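Local coordinates for conserved hypothetical protein (Streptococcus pneumoniae, PDB 2GK4), which is of unknown function but belongs to the DNA/pantothenate metabolism flavoprotein family, whose members include phosphopantothenoylcysteine synthetases with a Rossmann-like fold, at residues A[112-117]-A[135-140]; A[160-165]-A[193-198]; A[169-174]-A[201-206]. All blocks are in the same frame, centred on the assembly; numbering follows the deposited sequence. Where two conformers were deposited one is given.

Contact 1 of 3, residues A[112-117]-A[135-140]; sequences SNLKEF and VLFLKK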
ATOM      1  N   SER A 112       2.009  11.052  30.159  1.00 29.53           N
ATOM      2  CA  SER A 112       2.748  10.480  31.286  1.00 29.49           C
ATOM      3  C   SER A 112       2.663   8.949  31.294  1.00 29.48           C
ATOM      4  O   SER A 112       3.242   8.279  32.144  1.00 29.34           O
ATOM      5  CB  SER A 112       2.226  11.063  32.609  1.00 29.80           C
ATOM      6  OG  SER A 112       0.815  10.973  32.718  1.00 31.07           O
ATOM      7  N   ASN A 113       1.932   8.388  30.337  1.00 28.24           N
ATOM      8  CA  ASN A 113       1.869   6.949  30.202  1.00 28.10           C
ATOM      9  C   ASN A 113       1.332   6.610  28.818  1.00 27.73           C
ATOM     10  O   ASN A 113       0.144   6.767  28.539  1.00 27.32           O
ATOM     11  CB  ASN A 113       1.001   6.307  31.291  1.00 28.45           C
ATOM     12  CG  ASN A 113       1.093   4.784  31.293  1.00 29.02           C
ATOM     13  OD1 ASN A 113       1.679   4.168  30.400  1.00 27.24           O
ATOM     14  ND2 ASN A 113       0.532   4.169  32.323  1.00 30.98           N
ATOM     15  N   LEU A 114       2.233   6.161  27.964  1.00 27.84           N
ATOM     16  CA  LEU A 114       1.932   5.944  26.542  1.00 28.25           C
ATOM     17  C   LEU A 114       0.908   4.836  26.289  1.00 28.78           C
ATOM     18  O   LEU A 114       0.264   4.794  25.232  1.00 27.66           O
ATOM     19  CB  LEU A 114       3.232   5.640  25.812  1.00 27.99           C
ATOM     20  CG  LEU A 114       4.029   6.798  25.198  1.00 29.04           C
ATOM     21  CD1 LEU A 114       3.902   8.124  25.874  1.00 30.62           C
ATOM     22  CD2 LEU A 114       5.499   6.427  24.923  1.00 29.70           C
ATOM     23  N   LYS A 115       0.754   3.936  27.257  1.00 29.83           N
ATOM     24  CA  LYS A 115      -0.263   2.890  27.134  1.00 31.12           C
ATOM     25  C   LYS A 115      -1.677   3.492  27.042  1.00 31.32           C
ATOM     26  O   LYS A 115      -2.592   2.843  26.508  1.00 30.86           O
ATOM     27  CB  LYS A 115      -0.128   1.868  28.277  1.00 31.57           C
ATOM     28  CG  LYS A 115       1.223   1.153  28.227  1.00 32.92           C
ATOM     29  CD  LYS A 115       1.352  -0.091  29.141  1.00 34.22           C
ATOM     30  CE  LYS A 115       2.775  -0.666  29.006  1.00 35.14           C
ATOM     31  NZ  LYS A 115       3.208  -1.447  30.206  1.00 40.90           N
ATOM     32  N   GLU A 116      -1.845   4.737  27.514  1.00 31.22           N
ATOM     33  CA  GLU A 116      -3.143   5.439  27.419  1.00 32.11           C
ATOM     34  C   GLU A 116      -3.643   5.462  25.969  1.00 31.15           C
ATOM     35  O   GLU A 116      -4.839   5.403  25.727  1.00 31.28           O
ATOM     36  CB  GLU A 116      -3.092   6.877  27.964  1.00 31.77           C
ATOM     37  CG  GLU A 116      -2.451   7.932  27.015  1.00 34.31           C
ATOM     38  CD  GLU A 116      -2.483   9.391  27.558  1.00 35.35           C
ATOM     39  OE1 GLU A 116      -3.586   9.973  27.681  1.00 40.42           O
ATOM     40  OE2 GLU A 116      -1.403   9.973  27.813  1.00 36.55           O
ATOM     41  N   PHE A 117      -2.707   5.530  25.026  1.00 30.12           N
ATOM     42  CA  PHE A 117      -3.035   5.714  23.613  1.00 30.48           C
ATOM     43  C   PHE A 117      -3.665   4.480  22.981  1.00 29.98           C
ATOM     44  O   PHE A 117      -4.326   4.582  21.936  1.00 30.36           O
ATOM     45  CB  PHE A 117      -1.801   6.158  22.826  1.00 29.40           C
ATOM     46  CG  PHE A 117      -1.316   7.542  23.192  1.00 29.60           C
ATOM     47  CD1 PHE A 117      -0.045   7.730  23.701  1.00 30.17           C
ATOM     48  CD2 PHE A 117      -2.128   8.644  23.024  1.00 30.58           C
ATOM     49  CE1 PHE A 117       0.409   9.005  24.049  1.00 31.16           C
ATOM     50  CE2 PHE A 117      -1.687   9.924  23.358  1.00 31.71           C
ATOM     51  CZ  PHE A 117      -0.415  10.102  23.876  1.00 29.15           C
ATOM     52  N   VAL A 135       2.936  10.287  14.947  1.00 24.98           N
ATOM     53  CA  VAL A 135       3.298   9.076  15.667  1.00 23.67           C
ATOM     54  C   VAL A 135       2.125   8.119  15.608  1.00 23.38           C
ATOM     55  O   VAL A 135       1.015   8.482  15.997  1.00 24.70           O
ATOM     56  CB  VAL A 135       3.590   9.379  17.157  1.00 23.13           C
ATOM     57  CG1 VAL A 135       4.026   8.119  17.887  1.00 22.63           C
ATOM     58  CG2 VAL A 135       4.645  10.446  17.291  1.00 22.86           C
ATOM     59  N   LEU A 136       2.378   6.916  15.122  1.00 23.21           N
ATOM     60  CA  LEU A 136       1.341   5.880  15.014  1.00 21.74           C
ATOM     61  C   LEU A 136       1.626   4.746  16.000  1.00 20.59           C
ATOM     62  O   LEU A 136       2.735   4.201  16.002  1.00 20.60           O
ATOM     63  CB  LEU A 136       1.278   5.339  13.561  1.00 22.01           C
ATOM     64  CG  LEU A 136       0.344   4.133  13.338  1.00 21.60           C
ATOM     65  CD1 LEU A 136      -1.103   4.544  13.505  1.00 25.44           C
ATOM     66  CD2 LEU A 136       0.605   3.486  11.953  1.00 23.21           C
ATOM     67  N   PHE A 137       0.622   4.403  16.822  1.00 19.99           N
ATOM     68  CA  PHE A 137       0.698   3.273  17.754  1.00 19.80           C
ATOM     69  C   PHE A 137      -0.003   2.097  17.105  1.00 20.50           C
ATOM     70  O   PHE A 137      -1.110   2.254  16.580  1.00 20.08           O
ATOM     71  CB  PHE A 137       0.027   3.631  19.089  1.00 20.42           C
ATOM     72  CG  PHE A 137       0.736   4.755  19.824  1.00 21.01           C
ATOM     73  CD1 PHE A 137       0.438   6.090  19.529  1.00 24.31           C
ATOM     74  CD2 PHE A 137       1.748   4.469  20.748  1.00 24.30           C
ATOM     75  CE1 PHE A 137       1.116   7.147  20.172  1.00 22.43           C
ATOM     76  CE2 PHE A 137       2.441   5.514  21.411  1.00 24.39           C
ATOM     77  CZ  PHE A 137       2.129   6.845  21.118  1.00 24.44           C
ATOM     78  N   LEU A 138       0.631   0.929  17.169  1.00 20.44           N
ATOM     79  CA  LEU A 138       0.079  -0.277  16.555  1.00 21.10           C
ATOM     80  C   LEU A 138       0.085  -1.381  17.592  1.00 21.41           C
ATOM     81  O   LEU A 138       1.025  -1.457  18.417  1.00 22.43           O
ATOM     82  CB  LEU A 138       0.913  -0.700  15.353  1.00 20.93           C
ATOM     83  CG  LEU A 138       1.117   0.312  14.215  1.00 23.00           C
ATOM     84  CD1 LEU A 138       2.365   1.168  14.457  1.00 23.26           C
ATOM     85  CD2 LEU A 138       1.206  -0.438  12.903  1.00 26.58           C
ATOM     86  N   LYS A 139      -0.950  -2.218  17.571  1.00 20.79           N
ATOM     87  CA  LYS A 139      -0.977  -3.416  18.468  1.00 21.72           C
ATOM     88  C   LYS A 139      -0.773  -4.710  17.660  1.00 22.01           C
ATOM     89  O   LYS A 139      -0.958  -4.712  16.444  1.00 21.52           O
ATOM     90  CB  LYS A 139      -2.316  -3.490  19.198  1.00 21.64           C
ATOM     91  CG  LYS A 139      -3.508  -3.875  18.306  1.00 24.02           C
ATOM     92  CD  LYS A 139      -4.846  -3.889  19.065  1.00 23.49           C
ATOM     93  CE  LYS A 139      -5.934  -4.540  18.230  1.00 25.40           C
ATOM     94  NZ  LYS A 139      -7.270  -4.433  18.961  1.00 26.44           N
ATOM     95  N   LYS A 140      -0.423  -5.810  18.335  1.00 22.19           N
ATOM     96  CA  LYS A 140      -0.390  -7.106  17.667  1.00 23.55           C
ATOM     97  C   LYS A 140      -1.696  -7.507  16.989  1.00 22.69           C
ATOM     98  O   LYS A 140      -2.820  -7.310  17.530  1.00 22.48           O
ATOM     99  CB  LYS A 140       0.028  -8.208  18.634  1.00 24.08           C
ATOM    100  CG  LYS A 140       1.504  -8.242  18.913  1.00 28.05           C
ATOM    101  CD  LYS A 140       1.874  -9.532  19.642  1.00 34.10           C
ATOM    102  CE  LYS A 140       3.281  -9.439  20.215  1.00 37.47           C
ATOM    103  NZ  LYS A 140       3.498 -10.406  21.333  1.00 41.31           N
TER

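Contact 2 of 3, residues A[160-165]-A[193-198]; sequences FKLLVD and TQISAD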
ATOM      1  N   PHE A 160       5.726 -20.862   5.734  1.00 22.36           N
ATOM      2  CA  PHE A 160       6.987 -20.270   5.291  1.00 23.22           C
ATOM      3  C   PHE A 160       7.583 -19.458   6.413  1.00 23.72           C
ATOM      4  O   PHE A 160       6.879 -19.021   7.325  1.00 25.02           O
ATOM      5  CB  PHE A 160       6.739 -19.350   4.075  1.00 22.74           C
ATOM      6  CG  PHE A 160       6.506 -20.092   2.805  1.00 23.70           C
ATOM      7  CD1 PHE A 160       5.273 -20.663   2.531  1.00 25.04           C
ATOM      8  CD2 PHE A 160       7.538 -20.240   1.876  1.00 27.18           C
ATOM      9  CE1 PHE A 160       5.068 -21.393   1.347  1.00 27.58           C
ATOM     10  CE2 PHE A 160       7.331 -20.933   0.687  1.00 25.18           C
ATOM     11  CZ  PHE A 160       6.093 -21.526   0.440  1.00 25.33           C
ATOM     12  N   LYS A 161       8.895 -19.271   6.373  1.00 23.75           N
ATOM     13  CA  LYS A 161       9.561 -18.410   7.306  1.00 23.56           C
ATOM     14  C   LYS A 161      10.638 -17.670   6.552  1.00 22.75           C
ATOM     15  O   LYS A 161      11.488 -18.293   5.918  1.00 22.56           O
ATOM     16  CB  LYS A 161      10.170 -19.236   8.441  1.00 23.62           C
ATOM     17  CG  LYS A 161      10.972 -18.436   9.456  1.00 25.83           C
ATOM     18  CD  LYS A 161      10.077 -17.462  10.220  1.00 29.01           C
ATOM     19  CE  LYS A 161       9.098 -18.198  11.107  1.00 31.86           C
ATOM     20  NZ  LYS A 161       8.147 -17.228  11.729  1.00 34.34           N
ATOM     21  N   LEU A 162      10.600 -16.349   6.619  1.00 23.06           N
ATOM     22  CA  LEU A 162      11.512 -15.510   5.835  1.00 22.56           C
ATOM     23  C   LEU A 162      12.279 -14.619   6.803  1.00 23.23           C
ATOM     24  O   LEU A 162      11.685 -13.772   7.508  1.00 23.66           O
ATOM     25  CB  LEU A 162      10.726 -14.661   4.808  1.00 22.66           C
ATOM     26  CG  LEU A 162      11.490 -13.613   3.996  1.00 23.09           C
ATOM     27  CD1 LEU A 162      12.481 -14.309   3.054  1.00 20.74           C
ATOM     28  CD2 LEU A 162      10.540 -12.692   3.210  1.00 23.32           C
ATOM     29  N   LEU A 163      13.591 -14.819   6.850  1.00 23.00           N
ATOM     30  CA  LEU A 163      14.457 -13.995   7.680  1.00 22.95           C
ATOM     31  C   LEU A 163      15.399 -13.225   6.776  1.00 23.27           C
ATOM     32  O   LEU A 163      15.378 -13.412   5.563  1.00 22.90           O
ATOM     33  CB  LEU A 163      15.237 -14.857   8.665  1.00 23.57           C
ATOM     34  CG  LEU A 163      14.373 -15.703   9.606  1.00 23.69           C
ATOM     35  CD1 LEU A 163      15.302 -16.499  10.506  1.00 27.59           C
ATOM     36  CD2 LEU A 163      13.400 -14.871  10.456  1.00 27.12           C
ATOM     37  N   VAL A 164      16.242 -12.387   7.368  1.00 23.21           N
ATOM     38  CA  VAL A 164      17.144 -11.541   6.579  1.00 24.75           C
ATOM     39  C   VAL A 164      18.569 -11.622   7.152  1.00 24.63           C
ATOM     40  O   VAL A 164      18.798 -11.242   8.303  1.00 25.51           O
ATOM     41  CB  VAL A 164      16.668 -10.055   6.547  1.00 25.04           C
ATOM     42  CG1 VAL A 164      17.507  -9.282   5.523  1.00 27.63           C
ATOM     43  CG2 VAL A 164      15.164  -9.937   6.161  1.00 25.84           C
ATOM     44  N   ASP A 165      19.493 -12.142   6.347  1.00 24.95           N
ATOM     45  CA  ASP A 165      20.935 -12.186   6.630  1.00 25.81           C
ATOM     46  C   ASP A 165      21.256 -13.022   7.869  1.00 25.69           C
ATOM     47  O   ASP A 165      21.815 -12.520   8.845  1.00 26.09           O
ATOM     48  CB  ASP A 165      21.537 -10.775   6.751  1.00 26.63           C
ATOM     49  CG  ASP A 165      23.012 -10.726   6.343  1.00 29.21           C
ATOM     50  OD1 ASP A 165      23.596 -11.788   6.028  1.00 31.65           O
ATOM     51  OD2 ASP A 165      23.584  -9.615   6.337  1.00 34.53           O
ATOM     52  N   THR A 193      18.290 -12.521   1.523  1.00 23.59           N
ATOM     53  CA  THR A 193      19.556 -12.203   0.858  1.00 24.92           C
ATOM     54  C   THR A 193      19.983 -13.330  -0.080  1.00 24.49           C
ATOM     55  O   THR A 193      20.964 -13.193  -0.797  1.00 25.71           O
ATOM     56  CB  THR A 193      20.707 -11.912   1.874  1.00 25.17           C
ATOM     57  OG1 THR A 193      21.083 -13.127   2.534  1.00 25.70           O
ATOM     58  CG2 THR A 193      20.298 -10.867   2.902  1.00 26.80           C
ATOM     59  N   GLN A 194      19.231 -14.430  -0.111  1.00 22.60           N
ATOM     60  CA  GLN A 194      19.569 -15.550  -0.992  1.00 23.32           C
ATOM     61  C   GLN A 194      18.496 -15.756  -2.062  1.00 23.16           C
ATOM     62  O   GLN A 194      18.380 -16.823  -2.676  1.00 24.10           O
ATOM     63  CB  GLN A 194      19.856 -16.821  -0.160  1.00 23.14           C
ATOM     64  CG  GLN A 194      21.008 -16.610   0.850  1.00 25.16           C
ATOM     65  CD  GLN A 194      22.400 -16.399   0.211  1.00 28.72           C
ATOM     66  OE1 GLN A 194      23.264 -15.702   0.777  1.00 31.47           O
ATOM     67  NE2 GLN A 194      22.616 -16.992  -0.951  1.00 25.44           N
ATOM     68  N   ILE A 195      17.756 -14.680  -2.337  1.00 22.65           N
ATOM     69  CA  ILE A 195      16.753 -14.669  -3.395  1.00 22.96           C
ATOM     70  C   ILE A 195      17.235 -13.684  -4.485  1.00 24.06           C
ATOM     71  O   ILE A 195      17.706 -12.570  -4.181  1.00 24.75           O
ATOM     72  CB  ILE A 195      15.369 -14.194  -2.852  1.00 22.59           C
ATOM     73  CG1 ILE A 195      14.870 -15.119  -1.725  1.00 22.67           C
ATOM     74  CG2 ILE A 195      14.350 -14.072  -4.011  1.00 22.13           C
ATOM     75  CD1 ILE A 195      13.571 -14.623  -1.009  1.00 23.19           C
ATOM     76  N   SER A 196      17.125 -14.087  -5.743  1.00 24.53           N
ATOM     77  CA  SER A 196      17.568 -13.243  -6.856  1.00 25.60           C
ATOM     78  C   SER A 196      16.652 -13.459  -8.046  1.00 26.73           C
ATOM     79  O   SER A 196      15.597 -14.105  -7.916  1.00 26.87           O
ATOM     80  CB  SER A 196      19.019 -13.570  -7.245  1.00 25.95           C
ATOM     81  OG  SER A 196      19.082 -14.802  -7.952  1.00 25.62           O
ATOM     82  N   ALA A 197      17.059 -12.955  -9.212  1.00 25.89           N
ATOM     83  CA  ALA A 197      16.209 -13.094 -10.386  1.00 27.53           C
ATOM     84  C   ALA A 197      16.128 -14.543 -10.865  1.00 27.73           C
ATOM     85  O   ALA A 197      15.115 -14.937 -11.433  1.00 28.35           O
ATOM     86  CB  ALA A 197      16.672 -12.163 -11.533  1.00 26.84           C
ATOM     87  N   ASP A 198      17.183 -15.326 -10.644  0.50 27.70           N
ATOM     88  CA  ASP A 198      17.229 -16.707 -11.148  0.50 27.60           C
ATOM     89  C   ASP A 198      17.619 -17.743 -10.083  0.50 27.32           C
ATOM     90  O   ASP A 198      18.004 -18.871 -10.412  0.50 27.27           O
ATOM     91  CB  ASP A 198      18.183 -16.803 -12.341  0.50 27.68           C
ATOM     92  CG  ASP A 198      19.628 -16.581 -11.952  0.50 28.22           C
ATOM     93  OD1 ASP A 198      19.880 -15.988 -10.886  0.50 27.05           O
ATOM     94  OD2 ASP A 198      20.519 -17.000 -12.715  0.50 30.54           O
TER

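Contact 3 of 3, residues A[169-174]-A[201-206]; sequences DHLVDI and RAIFVE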
ATOM      1  N   ASP A 169      21.705 -22.560   9.767  1.00 21.18           N
ATOM      2  CA  ASP A 169      21.367 -23.264  10.993  1.00 22.32           C
ATOM      3  C   ASP A 169      20.371 -22.434  11.837  1.00 21.29           C
ATOM      4  O   ASP A 169      19.482 -22.992  12.485  1.00 20.30           O
ATOM      5  CB  ASP A 169      22.633 -23.614  11.798  1.00 22.67           C
ATOM      6  CG  ASP A 169      23.397 -24.811  11.211  1.00 27.96           C
ATOM      7  OD1 ASP A 169      22.789 -25.614  10.469  1.00 27.61           O
ATOM      8  OD2 ASP A 169      24.607 -24.963  11.505  1.00 29.20           O
ATOM      9  N   HIS A 170      20.503 -21.108  11.799  1.00 21.29           N
ATOM     10  CA  HIS A 170      19.589 -20.240  12.568  1.00 22.55           C
ATOM     11  C   HIS A 170      18.211 -20.298  11.927  1.00 22.61           C
ATOM     12  O   HIS A 170      17.189 -20.396  12.622  1.00 22.61           O
ATOM     13  CB  HIS A 170      20.103 -18.797  12.631  1.00 22.36           C
ATOM     14  CG  HIS A 170      19.167 -17.844  13.322  1.00 25.15           C
ATOM     15  ND1 HIS A 170      18.891 -17.919  14.669  1.00 27.04           N
ATOM     16  CD2 HIS A 170      18.452 -16.792  12.850  1.00 27.02           C
ATOM     17  CE1 HIS A 170      18.053 -16.951  14.999  1.00 26.73           C
ATOM     18  NE2 HIS A 170      17.761 -16.263  13.913  1.00 26.68           N
ATOM     19  N   LEU A 171      18.209 -20.302  10.595  1.00 22.45           N
ATOM     20  CA  LEU A 171      16.992 -20.371   9.807  1.00 23.50           C
ATOM     21  C   LEU A 171      16.241 -21.653  10.183  1.00 22.77           C
ATOM     22  O   LEU A 171      15.035 -21.627  10.414  1.00 22.29           O
ATOM     23  CB  LEU A 171      17.362 -20.345   8.321  1.00 24.08           C
ATOM     24  CG  LEU A 171      16.377 -20.051   7.209  1.00 26.36           C
ATOM     25  CD1 LEU A 171      15.500 -18.824   7.544  1.00 25.76           C
ATOM     26  CD2 LEU A 171      17.126 -19.845   5.856  1.00 25.15           C
ATOM     27  N   VAL A 172      16.962 -22.771  10.233  1.00 21.56           N
ATOM     28  CA  VAL A 172      16.383 -24.053  10.652  1.00 22.03           C
ATOM     29  C   VAL A 172      15.841 -24.025  12.090  1.00 21.58           C
ATOM     30  O   VAL A 172      14.719 -24.478  12.343  1.00 22.53           O
ATOM     31  CB  VAL A 172      17.410 -25.210  10.491  1.00 21.72           C
ATOM     32  CG1 VAL A 172      16.889 -26.507  11.156  1.00 23.41           C
ATOM     33  CG2 VAL A 172      17.649 -25.427   8.985  1.00 21.91           C
ATOM     34  N   ASP A 173      16.629 -23.472  13.012  1.00 21.09           N
ATOM     35  CA  ASP A 173      16.243 -23.297  14.421  1.00 23.27           C
ATOM     36  C   ASP A 173      14.907 -22.560  14.519  1.00 22.77           C
ATOM     37  O   ASP A 173      13.950 -23.061  15.137  1.00 22.79           O
ATOM     38  CB  ASP A 173      17.389 -22.563  15.158  1.00 23.42           C
ATOM     39  CG  ASP A 173      17.022 -22.031  16.574  1.00 30.37           C
ATOM     40  OD1 ASP A 173      15.875 -22.103  17.039  1.00 35.86           O
ATOM     41  OD2 ASP A 173      17.936 -21.470  17.229  1.00 35.86           O
ATOM     42  N   ILE A 174      14.836 -21.395  13.887  1.00 21.93           N
ATOM     43  CA  ILE A 174      13.600 -20.592  13.876  1.00 23.01           C
ATOM     44  C   ILE A 174      12.412 -21.305  13.189  1.00 22.55           C
ATOM     45  O   ILE A 174      11.269 -21.272  13.696  1.00 21.93           O
ATOM     46  CB  ILE A 174      13.851 -19.214  13.234  1.00 22.91           C
ATOM     47  CG1 ILE A 174      14.958 -18.457  13.996  1.00 25.20           C
ATOM     48  CG2 ILE A 174      12.524 -18.373  13.115  1.00 23.55           C
ATOM     49  CD1 ILE A 174      14.650 -18.147  15.485  1.00 25.82           C
ATOM     50  N   ARG A 201      17.094 -19.762  -2.863  1.00 21.81           N
ATOM     51  CA  ARG A 201      17.499 -20.842  -1.931  1.00 21.52           C
ATOM     52  C   ARG A 201      16.412 -20.996  -0.879  1.00 20.48           C
ATOM     53  O   ARG A 201      15.972 -20.003  -0.292  1.00 19.92           O
ATOM     54  CB  ARG A 201      18.819 -20.444  -1.244  1.00 21.88           C
ATOM     55  CG  ARG A 201      19.269 -21.354  -0.115  1.00 25.31           C
ATOM     56  CD  ARG A 201      20.116 -22.458  -0.671  1.00 25.55           C
ATOM     57  NE  ARG A 201      20.709 -23.228   0.418  1.00 26.36           N
ATOM     58  CZ  ARG A 201      21.248 -24.433   0.251  1.00 27.12           C
ATOM     59  NH1 ARG A 201      21.253 -24.976  -0.964  1.00 26.68           N
ATOM     60  NH2 ARG A 201      21.737 -25.097   1.309  1.00 24.13           N
ATOM     61  N   ALA A 202      16.018 -22.236  -0.595  1.00 20.07           N
ATOM     62  CA  ALA A 202      15.068 -22.520   0.477  1.00 19.82           C
ATOM     63  C   ALA A 202      15.340 -23.869   1.107  1.00 20.09           C
ATOM     64  O   ALA A 202      15.931 -24.770   0.487  1.00 21.82           O
ATOM     65  CB  ALA A 202      13.620 -22.472  -0.041  1.00 20.02           C
ATOM     66  N   ILE A 203      14.927 -23.986   2.354  1.00 20.92           N
ATOM     67  CA  ILE A 203      15.121 -25.216   3.110  1.00 20.32           C
ATOM     68  C   ILE A 203      13.759 -25.678   3.553  1.00 20.13           C
ATOM     69  O   ILE A 203      13.049 -24.958   4.266  1.00 20.82           O
ATOM     70  CB  ILE A 203      16.035 -24.986   4.322  1.00 20.14           C
ATOM     71  CG1 ILE A 203      17.310 -24.202   3.904  1.00 22.03           C
ATOM     72  CG2 ILE A 203      16.325 -26.311   5.071  1.00 20.27           C
ATOM     73  CD1 ILE A 203      18.093 -23.639   5.060  1.00 27.24           C
ATOM     74  N   PHE A 204      13.407 -26.901   3.154  1.00 19.91           N
ATOM     75  CA  PHE A 204      12.155 -27.534   3.569  1.00 18.60           C
ATOM     76  C   PHE A 204      12.433 -28.154   4.933  1.00 19.33           C
ATOM     77  O   PHE A 204      13.164 -29.152   5.033  1.00 18.57           O
ATOM     78  CB  PHE A 204      11.737 -28.598   2.529  1.00 18.57           C
ATOM     79  CG  PHE A 204      11.037 -28.034   1.324  1.00 19.86           C
ATOM     80  CD1 PHE A 204      11.578 -26.955   0.602  1.00 19.53           C
ATOM     81  CD2 PHE A 204       9.845 -28.615   0.878  1.00 20.89           C
ATOM     82  CE1 PHE A 204      10.919 -26.446  -0.528  1.00 18.23           C
ATOM     83  CE2 PHE A 204       9.186 -28.135  -0.255  1.00 18.86           C
ATOM     84  CZ  PHE A 204       9.721 -27.061  -0.967  1.00 19.89           C
ATOM     85  N   VAL A 205      11.939 -27.485   5.969  1.00 19.16           N
ATOM     86  CA  VAL A 205      12.159 -27.868   7.335  1.00 20.03           C
ATOM     87  C   VAL A 205      10.996 -28.719   7.873  1.00 21.48           C
ATOM     88  O   VAL A 205       9.807 -28.278   8.001  1.00 21.51           O
ATOM     89  CB  VAL A 205      12.419 -26.615   8.248  1.00 19.88           C
ATOM     90  CG1 VAL A 205      12.735 -27.041   9.678  1.00 20.13           C
ATOM     91  CG2 VAL A 205      13.594 -25.794   7.712  1.00 19.09           C
ATOM     92  N   GLU A 206      11.353 -29.943   8.227  1.00 22.28           N
ATOM     93  CA  GLU A 206      10.459 -30.793   8.977  1.00 24.34           C
ATOM     94  C   GLU A 206      11.037 -31.084  10.362  1.00 24.87           C
ATOM     95  O   GLU A 206      12.142 -30.682  10.694  1.00 24.93           O
ATOM     96  CB  GLU A 206      10.199 -32.080   8.195  1.00 25.21           C
ATOM     97  CG  GLU A 206       9.494 -31.840   6.869  1.00 27.77           C
ATOM     98  CD  GLU A 206       9.512 -33.062   5.972  1.00 34.08           C
ATOM     99  OE1 GLU A 206      10.579 -33.663   5.777  1.00 38.53           O
ATOM    100  OE2 GLU A 206       8.464 -33.431   5.426  1.00 38.70           O
TER

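Contact 1 of 3, residues A[112-117]-A[135-140]
The side chain of Phe117 lies over one face of the Phe137 ring, joining the 3-10 segment that begins at Leu114 to strand 133-140 in the small two-stranded antiparallel sheet that projects from the Rossmann-like body. The central part of the covering is done by one carbon: Phe117 CB sits 4.0 Å from the centroid of the Phe137 ring and 12° off its normal, a CH-pi contact. The Phe117 ring continues outward from there, its plane turned only 23° from that of Phe137 but slid along it, so the two rings barely overlap although their centroids are 4.9 Å apart. Phe137 reaches out from its strand with CG anti to the carbonyl carbon (chi1 -64°), which carries the ring toward the turn. Leu114, one turn earlier, adds CG at 4.3 Å from Phe137 CE2. An Asx turn starts the 3-10 segment, the backbone N of Lys115 donating to Asn113 OD1 from above the carbonyl plane. The cluster is buried between subunits as well as within one: Phe137 also packs on Leu105 of the second subunit, and strand 133-140 pairs antiparallel with a strand of that chain. The closest approach of the aromatic pair is Phe117 CD1 to Phe137 CZ, 3.5 Å.

Contact 2 of 3, residues A[160-165]-A[193-198]
In this Rossmann-like domain, the segments 160-165 and 193-198 meet on the protein surface beyond the C-terminal ends of two neighbouring inner strands of the main sheet, 156-163 and its parallel partner 186-191. It is a light touch in two places, through methyl groups. At the first, the methyl of Thr193 leans on the chain where it leaves the strand: Thr193 CG2 lies 3.8 Å from the backbone N of Asp165 and 4.0 Å from Asp165 CB. The same methyl meets Val164 CG1 at 4.1 Å, the two side chains crossing at a slant. Thr193 presents carbon to this neighbour because its hydroxyl is turned between the backbone N and the carbonyl carbon (chi1 70°), which sets CG2 anti to the carbonyl carbon. Polar ties run through Asp191, whose OD1 accepts from the backbone N of both Asp165 and Thr193, and thus links the two segments from the end of strand 186-191, which pairs with the first and leads into the second. Val164 further packs on Ser19 of the second subunit. At the second place, Leu162 and Ile195 both rest on Asn190, and a glycerol, likely a crystallisation additive, lies beside Leu162. Here the leucine and isoleucine meet through their terminal methyls alone, Leu162 CD1 to Ile195 CD1 at 4.2 Å.

Contact 3 of 3, residues A[169-174]-A[201-206]
Leu171 and Val172 of helix 168-182 pack against Ile203 and Val205 of strand 202-205, laying the helix on one face of the main sheet in the Rossmann-like alpha-beta-alpha sandwich. All four side chains are buried. The helix and strand segments run in broadly the same direction, their axes inclined at 37° and 9.4 Å apart at closest approach, a spacing filled by one layer of branched side chains from each. Residues 203 and 205 point the same way from the strand, toward the helix. Ile203 takes both helix residues: its CD1 meets Leu171 CD2 at 4.0 Å, while its CG2 branch lies 4.2 Å from Val172 CG2. This split follows from the isoleucine's first torsion (chi1 -48°), which places CG1 beside the backbone N and sends CG2 anti to it. Val172 CG2 also reaches Val205 CG2, at 4.3 Å, and Val205 CG1 comes 4.2 Å from the backbone O of Val172. Leu171 is further backed by Ala189 and Leu163, and Val172 by Leu210, so the four residues belong to a wider core.

Asp169 and Asp173 lie on the side of the helix away from the strand, Asp169 exposed and Asp173 partly so. The ends of the strand segment are also charged: Arg201 forms a salt bridge with Glu168 through NE, and Glu206 one with Lys226. On the strand's other face, Ala202 and Phe204 pack on helix 216-228, completing the sandwich. Between the two segments the chemistry is purely methyl against methyl or carbonyl oxygen, which implies that hydrophobic burial and shape hold helix to strand, while the charged side chains pair near the ends of the strand segment.

In the fold
Along the chain contact 1 closes before the other two open, and it also stands apart in space, its centre about 32 Å from that of contact 2 and about 35 Å from that of contact 3. It belongs to the projecting two-stranded sheet, whose strand 133-140 pairs with the second subunit. Contacts 2 and 3 have centres about 12 Å apart and alternate in sequence, strand 156-163 leading into helix 168-182 and the loop 193-198 into strand 202-205. Both reach the eight-stranded sheet, and Leu163 packs on His170 and Leu171. The layout is consistent with an arm important in subunit pairing, set apart from the Rossmann-like body, although Val164 in contact 2 also meets the second subunit.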